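Local structure of interferon (Danio rerio, 3PIV) at residues A[32-44]-A[111-123]. The protein is a type I interferon of the helical cytokine class that probably binds a cell-surface cytokine receptor and signals in antiviral defence. Sequence-based numbering, arbitrary orientation.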
loop_
_atom_site.group_PDB
_atom_site.type_symbol
_atom_site.label_atom_id
_atom_site.label_comp_id
_atom_site.label_asym_id
_atom_site.label_seq_id
_atom_site.Cartn_x
_atom_site.Cartn_y
_atom_site.Cartn_z
ATOM N N GLU A 32 -7.566 2.017 -14.391
ATOM C CA GLU A 32 -8.956 2.393 -14.639
ATOM C C GLU A 32 -9.789 2.332 -13.359
ATOM O O GLU A 32 -11.012 2.176 -13.390
ATOM C CB GLU A 32 -9.551 1.521 -15.750
ATOM C CG GLU A 32 -9.014 1.885 -17.151
ATOM C CD GLU A 32 -9.414 0.890 -18.241
ATOM O OE1 GLU A 32 -10.075 -0.131 -17.924
ATOM O OE2 GLU A 32 -9.057 1.131 -19.419
ATOM N N THR A 33 -9.103 2.476 -12.232
ATOM C CA THR A 33 -9.722 2.399 -10.913
ATOM C C THR A 33 -9.337 3.628 -10.085
ATOM O O THR A 33 -8.230 4.149 -10.213
ATOM C CB THR A 33 -9.263 1.115 -10.186
ATOM O OG1 THR A 33 -9.648 -0.033 -10.954
ATOM C CG2 THR A 33 -9.854 1.024 -8.776
ATOM N N PRO A 34 -10.260 4.095 -9.237
ATOM C CA PRO A 34 -10.043 5.252 -8.361
ATOM C C PRO A 34 -8.789 5.125 -7.491
ATOM O O PRO A 34 -8.432 4.028 -7.051
ATOM C CB PRO A 34 -11.291 5.252 -7.480
ATOM C CG PRO A 34 -12.342 4.611 -8.335
ATOM C CD PRO A 34 -11.633 3.569 -9.131
ATOM N N PHE A 35 -8.147 6.259 -7.243
ATOM C CA PHE A 35 -6.903 6.326 -6.493
ATOM C C PHE A 35 -6.906 7.637 -5.715
ATOM O O PHE A 35 -7.209 8.690 -6.282
ATOM C CB PHE A 35 -5.696 6.287 -7.451
ATOM C CG PHE A 35 -4.377 6.462 -6.752
ATOM C CD1 PHE A 35 -3.798 5.405 -6.064
ATOM C CD2 PHE A 35 -3.749 7.689 -6.729
ATOM C CE1 PHE A 35 -2.615 5.563 -5.392
ATOM C CE2 PHE A 35 -2.554 7.849 -6.050
ATOM C CZ PHE A 35 -1.989 6.784 -5.389
ATOM N N PRO A 36 -6.566 7.596 -4.416
ATOM C CA PRO A 36 -6.715 8.837 -3.646
ATOM C C PRO A 36 -5.536 9.821 -3.776
ATOM O O PRO A 36 -4.911 10.148 -2.780
ATOM C CB PRO A 36 -6.838 8.331 -2.202
ATOM C CG PRO A 36 -5.982 7.070 -2.184
ATOM C CD PRO A 36 -6.046 6.487 -3.595
ATOM N N SER A 37 -5.279 10.321 -4.978
ATOM C CA SER A 37 -4.209 11.304 -5.200
ATOM C C SER A 37 -4.409 12.581 -4.379
ATOM O O SER A 37 -3.462 13.194 -3.910
ATOM C CB SER A 37 -4.120 11.651 -6.685
ATOM O OG SER A 37 -5.417 11.633 -7.258
ATOM N N ARG A 38 -5.660 12.978 -4.232
ATOM C CA ARG A 38 -6.057 14.032 -3.316
ATOM C C ARG A 38 -5.396 13.826 -1.947
ATOM O O ARG A 38 -4.721 14.708 -1.410
ATOM C CB ARG A 38 -7.571 13.921 -3.178
ATOM C CG ARG A 38 -8.138 12.912 -4.205
ATOM C CD ARG A 38 -9.039 11.839 -3.587
ATOM N NE ARG A 38 -8.710 11.508 -2.206
ATOM C CZ ARG A 38 -9.505 10.764 -1.431
ATOM N NH1 ARG A 38 -10.637 10.286 -1.939
ATOM N NH2 ARG A 38 -9.187 10.488 -0.161
ATOM N N LEU A 39 -5.584 12.634 -1.398
ATOM C CA LEU A 39 -5.047 12.281 -0.087
ATOM C C LEU A 39 -3.525 12.339 -0.068
ATOM O O LEU A 39 -2.925 12.881 0.859
ATOM C CB LEU A 39 -5.516 10.872 0.278
ATOM C CG LEU A 39 -5.724 10.456 1.729
ATOM C CD1 LEU A 39 -5.197 9.043 1.908
ATOM C CD2 LEU A 39 -5.097 11.429 2.715
ATOM N N TYR A 40 -2.894 11.773 -1.091
ATOM C CA TYR A 40 -1.444 11.719 -1.118
ATOM C C TYR A 40 -0.847 13.122 -1.192
ATOM O O TYR A 40 0.191 13.388 -0.584
ATOM C CB TYR A 40 -0.946 10.855 -2.282
ATOM C CG TYR A 40 -0.804 9.410 -1.910
ATOM C CD1 TYR A 40 0.379 8.930 -1.353
ATOM C CD2 TYR A 40 -1.860 8.531 -2.061
ATOM C CE1 TYR A 40 0.510 7.603 -0.987
ATOM C CE2 TYR A 40 -1.738 7.199 -1.692
ATOM C CZ TYR A 40 -0.553 6.747 -1.161
ATOM O OH TYR A 40 -0.430 5.437 -0.801
ATOM N N THR A 41 -1.505 14.009 -1.941
ATOM C CA THR A 41 -1.080 15.411 -2.029
ATOM C C THR A 41 -1.048 15.996 -0.620
ATOM O O THR A 41 -0.037 16.566 -0.207
ATOM C CB THR A 41 -2.021 16.255 -2.944
ATOM O OG1 THR A 41 -1.867 15.847 -4.307
ATOM C CG2 THR A 41 -1.703 17.738 -2.835
ATOM N N LEU A 42 -2.151 15.821 0.113
ATOM C CA LEU A 42 -2.229 16.237 1.513
ATOM C C LEU A 42 -1.097 15.639 2.356
ATOM O O LEU A 42 -0.449 16.345 3.117
ATOM C CB LEU A 42 -3.590 15.856 2.098
ATOM C CG LEU A 42 -3.819 15.884 3.615
ATOM C CD1 LEU A 42 -3.902 17.303 4.139
ATOM C CD2 LEU A 42 -5.090 15.121 3.974
ATOM N N MET A 43 -0.848 14.342 2.209
ATOM C CA MET A 43 0.203 13.696 2.981
ATOM C C MET A 43 1.592 14.209 2.588
ATOM O O MET A 43 2.517 14.286 3.416
ATOM C CB MET A 43 0.111 12.166 2.852
ATOM C CG MET A 43 -1.181 11.551 3.404
ATOM S SD MET A 43 -1.711 12.174 5.022
ATOM C CE MET A 43 -0.154 12.096 5.923
ATOM N N ASP A 44 1.743 14.572 1.320
ATOM C CA ASP A 44 3.016 15.100 0.847
ATOM C C ASP A 44 3.494 16.293 1.704
ATOM O O ASP A 44 4.701 16.481 1.898
ATOM C CB ASP A 44 2.916 15.510 -0.628
ATOM C CG ASP A 44 2.917 14.314 -1.579
ATOM O OD1 ASP A 44 3.497 13.260 -1.240
ATOM O OD2 ASP A 44 2.335 14.436 -2.679
ATOM N N SER A 111 -8.035 12.459 9.587
ATOM C CA SER A 111 -8.795 12.281 8.367
ATOM C C SER A 111 -8.059 11.364 7.386
ATOM O O SER A 111 -8.686 10.686 6.574
ATOM C CB SER A 111 -9.080 13.634 7.720
ATOM O OG SER A 111 -7.879 14.246 7.299
ATOM N N TYR A 112 -6.735 11.322 7.458
ATOM C CA TYR A 112 -6.011 10.441 6.549
ATOM C C TYR A 112 -6.274 8.959 6.828
ATOM O O TYR A 112 -6.370 8.167 5.900
ATOM C CB TYR A 112 -4.514 10.762 6.471
ATOM C CG TYR A 112 -3.741 10.734 7.775
ATOM C CD1 TYR A 112 -3.337 9.529 8.350
ATOM C CD2 TYR A 112 -3.373 11.919 8.405
ATOM C CE1 TYR A 112 -2.605 9.516 9.532
ATOM C CE2 TYR A 112 -2.656 11.916 9.576
ATOM C CZ TYR A 112 -2.269 10.714 10.140
ATOM O OH TYR A 112 -1.550 10.727 11.316
ATOM N N GLU A 113 -6.419 8.592 8.099
ATOM C CA GLU A 113 -6.750 7.205 8.442
ATOM C C GLU A 113 -8.142 6.830 7.940
ATOM O O GLU A 113 -8.356 5.750 7.393
ATOM C CB GLU A 113 -6.654 6.977 9.955
ATOM C CG GLU A 113 -7.105 5.579 10.383
ATOM C CD GLU A 113 -6.994 5.344 11.885
ATOM O OE1 GLU A 113 -6.236 6.071 12.557
ATOM O OE2 GLU A 113 -7.658 4.417 12.390
ATOM N N ILE A 114 -9.090 7.736 8.118
ATOM C CA ILE A 114 -10.436 7.541 7.604
ATOM C C ILE A 114 -10.473 7.417 6.072
ATOM O O ILE A 114 -11.073 6.487 5.531
ATOM C CB ILE A 114 -11.364 8.697 8.064
ATOM C CG1 ILE A 114 -11.418 8.746 9.606
ATOM C CG2 ILE A 114 -12.737 8.535 7.442
ATOM C CD1 ILE A 114 -12.200 9.898 10.198
ATOM N N ARG A 115 -9.828 8.349 5.374
ATOM C CA ARG A 115 -9.847 8.360 3.916
ATOM C C ARG A 115 -9.122 7.157 3.321
ATOM O O ARG A 115 -9.646 6.518 2.415
ATOM C CB ARG A 115 -9.260 9.671 3.376
ATOM C CG ARG A 115 -9.963 10.923 3.926
ATOM C CD ARG A 115 -9.244 12.225 3.535
ATOM N NE ARG A 115 -9.200 12.427 2.086
ATOM C CZ ARG A 115 -8.724 13.517 1.488
ATOM N NH1 ARG A 115 -8.254 14.511 2.209
ATOM N NH2 ARG A 115 -8.725 13.609 0.171
ATOM N N ILE A 116 -7.928 6.843 3.826
ATOM C CA ILE A 116 -7.190 5.693 3.298
ATOM C C ILE A 116 -7.957 4.383 3.522
ATOM O O ILE A 116 -8.007 3.522 2.641
ATOM C CB ILE A 116 -5.727 5.602 3.831
ATOM C CG1 ILE A 116 -4.897 4.660 2.953
ATOM C CG2 ILE A 116 -5.679 5.147 5.312
ATOM C CD1 ILE A 116 -4.775 5.081 1.509
ATOM N N LYS A 117 -8.549 4.193 4.689
ATOM C CA LYS A 117 -9.386 3.035 4.930
ATOM C C LYS A 117 -10.520 3.006 3.930
ATOM O O LYS A 117 -10.771 2.037 3.308
ATOM C CB LYS A 117 -9.955 3.065 6.308
ATOM C CG LYS A 117 -10.707 1.852 6.636
ATOM C CD LYS A 117 -11.312 1.868 7.979
ATOM C CE LYS A 117 -11.232 0.515 8.643
ATOM N NZ LYS A 117 -12.156 0.344 9.797
ATOM N N ARG A 118 -11.175 4.136 3.787
ATOM C CA ARG A 118 -12.266 4.268 2.835
ATOM C C ARG A 118 -11.843 3.833 1.419
ATOM O O ARG A 118 -12.578 3.133 0.710
ATOM C CB ARG A 118 -12.738 5.719 2.849
ATOM C CG ARG A 118 -13.982 6.022 2.058
ATOM C CD ARG A 118 -14.331 7.515 2.208
ATOM N NE ARG A 118 -14.942 7.816 3.504
ATOM C CZ ARG A 118 -14.698 8.911 4.217
ATOM N NH1 ARG A 118 -13.837 9.826 3.784
ATOM N NH2 ARG A 118 -15.320 9.093 5.372
ATOM N N HIS A 119 -10.652 4.246 0.999
ATOM C CA HIS A 119 -10.166 3.836 -0.309
ATOM C C HIS A 119 -9.953 2.317 -0.405
ATOM O O HIS A 119 -10.360 1.677 -1.372
ATOM C CB HIS A 119 -8.888 4.596 -0.667
ATOM C CG HIS A 119 -8.098 3.963 -1.766
ATOM N ND1 HIS A 119 -8.562 3.876 -3.061
ATOM C CD2 HIS A 119 -6.874 3.384 -1.765
ATOM C CE1 HIS A 119 -7.652 3.282 -3.815
ATOM N NE2 HIS A 119 -6.624 2.963 -3.050
ATOM N N PHE A 120 -9.328 1.723 0.601
ATOM C CA PHE A 120 -9.073 0.291 0.528
ATOM C C PHE A 120 -10.348 -0.527 0.625
ATOM O O PHE A 120 -10.445 -1.597 0.036
ATOM C CB PHE A 120 -8.012 -0.140 1.544
ATOM C CG PHE A 120 -6.625 0.096 1.056
ATOM C CD1 PHE A 120 -5.952 -0.893 0.344
ATOM C CD2 PHE A 120 -6.020 1.329 1.230
ATOM C CE1 PHE A 120 -4.674 -0.665 -0.150
ATOM C CE2 PHE A 120 -4.742 1.573 0.736
ATOM C CZ PHE A 120 -4.063 0.571 0.044
ATOM N N ARG A 121 -11.322 -0.015 1.336
ATOM C CA ARG A 121 -12.654 -0.577 1.370
ATOM C C ARG A 121 -13.230 -0.662 -0.015
ATOM O O ARG A 121 -13.793 -1.663 -0.406
ATOM C CB ARG A 121 -13.591 0.300 2.167
ATOM C CG ARG A 121 -13.929 -0.178 3.455
ATOM C CD ARG A 121 -14.477 -1.583 3.496
ATOM N NE ARG A 121 -14.082 -2.224 4.741
ATOM C CZ ARG A 121 -14.876 -2.849 5.596
ATOM N NH1 ARG A 121 -16.174 -3.000 5.354
ATOM N NH2 ARG A 121 -14.333 -3.343 6.704
ATOM N N THR A 122 -13.075 0.437 -0.728
ATOM C CA THR A 122 -13.599 0.522 -2.088
ATOM C C THR A 122 -12.982 -0.556 -2.965
ATOM O O THR A 122 -13.676 -1.222 -3.748
ATOM C CB THR A 122 -13.317 1.901 -2.713
ATOM O OG1 THR A 122 -14.079 2.898 -2.025
ATOM C CG2 THR A 122 -13.678 1.910 -4.179
ATOM N N LEU A 123 -11.669 -0.721 -2.833
ATOM C CA LEU A 123 -10.941 -1.691 -3.642
ATOM C C LEU A 123 -11.456 -3.096 -3.354
ATOM O O LEU A 123 -11.713 -3.867 -4.261
ATOM C CB LEU A 123 -9.440 -1.615 -3.350
ATOM C CG LEU A 123 -8.749 -0.312 -3.743
ATOM C CD1 LEU A 123 -7.285 -0.301 -3.274
ATOM C CD2 LEU A 123 -8.823 -0.150 -5.255
HETATM O O HOH W 1 -11.201 7.839 0.140
#
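The carbonyl oxygen of R115 receives two donors: the helical H119 N at 2.9 Å, and water 1, whose oxygen lies 3.1 Å from it and accepts from R38 NH1 in a long bond of 3.3 Å. This water may link helices 37-44 and 111-123, which run nearly antiparallel (151°); no direct hydrogen bond joins the two segments. R38 NH2 comes in at the edge of the R115 guanidinium, 3.0 Å from R115 NE. Both are donors, and the nearly eclipsed first torsion of R38 makes this closeness, and equally the bond to the water, doubtful. R115 itself lies along L39, its CB against L39 CG, with L39 CA over one face of the guanidinium near its rim.

Further along, P36 sits on H119. Its CD stands 3.5 Å from the imidazole centroid, only 4° off the normal, a CH-pi contact over the ring centre. CG of H119 is anti to the backbone N (chi1 162°), which carries the ring across to the proline, while P34 O meets its edge at CE1 (3.4 Å).

At the other end L39 divides its branches: CD1 packs against I116 CB (4.0 Å), CD2 against Y112 CB. M43 adds a Met-aromatic contact: SD, 3.5 Å from Y112 CB, approaches the ring obliquely, and CE lies over one face near its rim. Y112 OH is hydrogen-bonded to D50 OD1.

In this four-helical cytokine fold the long connection between helices 10-23 and 48-66 thus lies along helix 111-129, held by apolar and CH-pi contacts, the R115 chain on L39 and perhaps one water. H147, hydrogen-bonded through NE2 to H119 NE2 and through ND1 to Y40 OH, ties both segments to helix 134-158.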